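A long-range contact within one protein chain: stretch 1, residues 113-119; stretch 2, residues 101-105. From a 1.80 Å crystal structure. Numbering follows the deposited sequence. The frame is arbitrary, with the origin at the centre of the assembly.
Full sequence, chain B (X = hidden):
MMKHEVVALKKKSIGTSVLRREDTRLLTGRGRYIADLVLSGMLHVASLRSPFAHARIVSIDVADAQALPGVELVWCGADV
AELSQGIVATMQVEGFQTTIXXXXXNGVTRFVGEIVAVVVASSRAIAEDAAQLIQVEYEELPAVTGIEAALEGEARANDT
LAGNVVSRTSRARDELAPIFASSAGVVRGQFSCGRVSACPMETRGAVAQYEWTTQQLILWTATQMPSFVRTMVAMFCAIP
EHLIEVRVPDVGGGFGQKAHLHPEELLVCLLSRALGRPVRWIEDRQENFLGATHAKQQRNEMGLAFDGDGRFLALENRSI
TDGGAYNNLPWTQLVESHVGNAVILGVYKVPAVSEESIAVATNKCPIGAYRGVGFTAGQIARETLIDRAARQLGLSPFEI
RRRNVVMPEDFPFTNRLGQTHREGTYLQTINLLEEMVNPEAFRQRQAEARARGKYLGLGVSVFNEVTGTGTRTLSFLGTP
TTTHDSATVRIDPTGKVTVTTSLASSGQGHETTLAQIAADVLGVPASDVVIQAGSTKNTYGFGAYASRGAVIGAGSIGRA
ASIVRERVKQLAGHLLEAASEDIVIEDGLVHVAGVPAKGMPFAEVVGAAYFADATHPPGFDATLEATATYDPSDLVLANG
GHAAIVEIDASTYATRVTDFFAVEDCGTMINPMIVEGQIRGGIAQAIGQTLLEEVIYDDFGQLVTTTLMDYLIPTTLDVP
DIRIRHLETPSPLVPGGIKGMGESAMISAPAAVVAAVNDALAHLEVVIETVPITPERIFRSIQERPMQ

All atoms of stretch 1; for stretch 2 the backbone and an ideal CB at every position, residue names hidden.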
# COMPACT_ATOMS: atom_id res chain seq x y z
N GLY B 113 -19.17 25.30 -15.39
CA GLY B 113 -18.56 24.28 -14.56
C GLY B 113 -17.54 23.43 -15.29
O GLY B 113 -16.78 22.70 -14.65
N GLU B 114 -17.51 23.50 -16.62
CA GLU B 114 -16.54 22.71 -17.37
C GLU B 114 -15.15 23.21 -17.01
O GLU B 114 -14.95 24.41 -16.82
CB GLU B 114 -16.76 22.86 -18.88
CG GLU B 114 -15.95 21.88 -19.72
CD GLU B 114 -16.37 21.88 -21.19
OE1 GLU B 114 -16.19 20.84 -21.85
OE2 GLU B 114 -16.86 22.93 -21.67
N ILE B 115 -14.19 22.30 -16.90
CA ILE B 115 -12.83 22.69 -16.53
C ILE B 115 -12.12 23.37 -17.69
O ILE B 115 -12.17 22.89 -18.82
CB ILE B 115 -12.02 21.45 -16.09
CG1 ILE B 115 -12.79 20.66 -15.03
CG2 ILE B 115 -10.68 21.89 -15.54
CD1 ILE B 115 -12.17 19.32 -14.69
N VAL B 116 -11.47 24.50 -17.42
CA VAL B 116 -10.75 25.23 -18.46
C VAL B 116 -9.26 25.25 -18.15
O VAL B 116 -8.43 25.52 -19.02
CB VAL B 116 -11.27 26.68 -18.61
CG1 VAL B 116 -12.76 26.66 -18.90
CG2 VAL B 116 -10.98 27.48 -17.36
N ALA B 117 -8.91 24.95 -16.90
CA ALA B 117 -7.52 24.91 -16.48
C ALA B 117 -7.38 24.17 -15.17
O ALA B 117 -8.29 24.19 -14.34
CB ALA B 117 -6.97 26.33 -16.34
N VAL B 118 -6.24 23.50 -14.99
CA VAL B 118 -5.97 22.79 -13.75
C VAL B 118 -4.62 23.22 -13.19
O VAL B 118 -3.69 23.52 -13.93
CB VAL B 118 -5.96 21.25 -13.94
CG1 VAL B 118 -7.37 20.76 -14.23
CG2 VAL B 118 -5.01 20.86 -15.06
N VAL B 119 -4.54 23.26 -11.86
CA VAL B 119 -3.32 23.64 -11.19
C VAL B 119 -2.93 22.54 -10.20
O VAL B 119 -3.77 22.03 -9.46
CB VAL B 119 -3.51 24.95 -10.38
CG1 VAL B 119 -2.23 25.27 -9.61
CG2 VAL B 119 -3.88 26.10 -11.33
N UNK B 101 -15.83 14.14 -25.23
CA UNK B 101 -15.72 15.22 -24.26
C UNK B 101 -14.27 15.48 -23.93
O UNK B 101 -13.57 14.60 -23.43
CB UNK B 101 -16.50 14.89 -22.99
N UNK B 102 -13.79 16.70 -24.21
CA UNK B 102 -12.40 16.99 -23.90
C UNK B 102 -12.24 17.05 -22.38
O UNK B 102 -13.16 17.47 -21.67
CB UNK B 102 -11.95 18.30 -24.55
N UNK B 103 -11.09 16.62 -21.88
CA UNK B 103 -10.85 16.64 -20.44
C UNK B 103 -10.92 18.08 -19.95
O UNK B 103 -11.47 18.36 -18.88
CB UNK B 103 -9.50 16.01 -20.10
N UNK B 104 -10.37 18.99 -20.75
CA UNK B 104 -10.40 20.42 -20.44
C UNK B 104 -10.92 21.12 -21.68
O UNK B 104 -10.55 20.76 -22.80
CB UNK B 104 -9.03 20.95 -20.03
N UNK B 105 -11.79 22.11 -21.49
CA UNK B 105 -12.31 22.85 -22.64
C UNK B 105 -11.10 23.40 -23.39
O UNK B 105 -10.12 23.80 -22.77
CB UNK B 105 -13.27 23.97 -22.22

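Position 101 lies at the far end of the stretch. Its CA-to-CB bond runs sideways to stretch 1, and no atom of stretch 1 is within 5.5 Å of the ideal CB. A short side chain would leave the gap open, while a long one, polar or apolar, could reach across part of it. The residue is Q101. It is extended, with chi1 and chi2 both t, and its end comes nearer than its CB. Its NE2 donates to water 1 at O, 3.0 Å away. That water donates in turn to E114 OE1, 2.6 Å from its O, and to the backbone O of position 102, so the link to stretch 1 is indirect.

Position 102 also points sideways, with nothing of stretch 1 near its ideal CB. Its phi of -70° and psi of 146° allow proline but do not demand it; many residues would fit. The residue is P102. Its ring CG lies 4.1 Å from E114 OE1, a plain contact.

Position 103 points away from stretch 1, so the visible atoms hardly restrict the side chain. The residue is L103. Its backbone does more here than its side chain: water 2 donates to L103 O and accepts from I115 N, bridging the two stretches.

Position 104 sits beside I115, with the CA atoms of I115 and position 104 5.1 Å apart. The ideal CB is 3.9 Å from I115 O and points sideways. Beyond it, I115 CG2 and V118 CG1 offer an apolar surface. A medium-sized apolar side chain such as leucine, isoleucine or methionine would suit; a charge would find no partner among those groups. The residue is L104. Its end turns nearer, with CD1 3.7 Å from I115 CG2 and 4.0 Å from V118 CG1. CD2 packs 3.7 Å from A117 CA. Chi1, at -104°, lies between wells. L104 CA also makes a CA-H...O contact with I115 O, at 3.4 Å.

Position 105 points toward stretch 1. Its ideal CB is already 3.7 Å from I115 O, 3.8 Å from E114 OE2 and 4.3 Å from V116 CG1. Close neighbours favour a small side chain; alanine or serine would be reasonable. The residue is A105. Its methyl CB lies 4.2 Å from V116 CG1 and 3.8 Å from E114 OE2. A105 N donates a nearly straight hydrogen bond to I115 O, 2.8 Å long, which any residue except proline could make. Water 3 donates to both A105 O and V116 O, adding a water-mediated backbone link at this position.

Stretch 2, residues 101-105: QPLLA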
# COMPACT_ATOMS: atom_id res chain seq x y z
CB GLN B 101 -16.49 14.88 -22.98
CG GLN B 101 -16.32 15.94 -21.89
CD GLN B 101 -17.11 15.64 -20.63
OE1 GLN B 101 -17.75 14.59 -20.51
NE2 GLN B 101 -17.07 16.56 -19.68
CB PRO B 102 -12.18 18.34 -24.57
CG PRO B 102 -13.50 19.02 -24.39
CD PRO B 102 -14.50 17.90 -24.70
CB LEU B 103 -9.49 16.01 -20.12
CG LEU B 103 -9.31 14.59 -20.70
CD1 LEU B 103 -8.03 13.98 -20.17
CD2 LEU B 103 -10.51 13.71 -20.34
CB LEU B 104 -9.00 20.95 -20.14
CG LEU B 104 -8.65 21.23 -18.68
CD1 LEU B 104 -8.67 19.94 -17.89
CD2 LEU B 104 -7.27 21.88 -18.61
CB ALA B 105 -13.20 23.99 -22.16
O HOH W 1 -15.25 18.79 -20.50
O HOH W 2 -14.06 19.34 -18.01
O HOH W 3 -8.55 25.65 -21.61
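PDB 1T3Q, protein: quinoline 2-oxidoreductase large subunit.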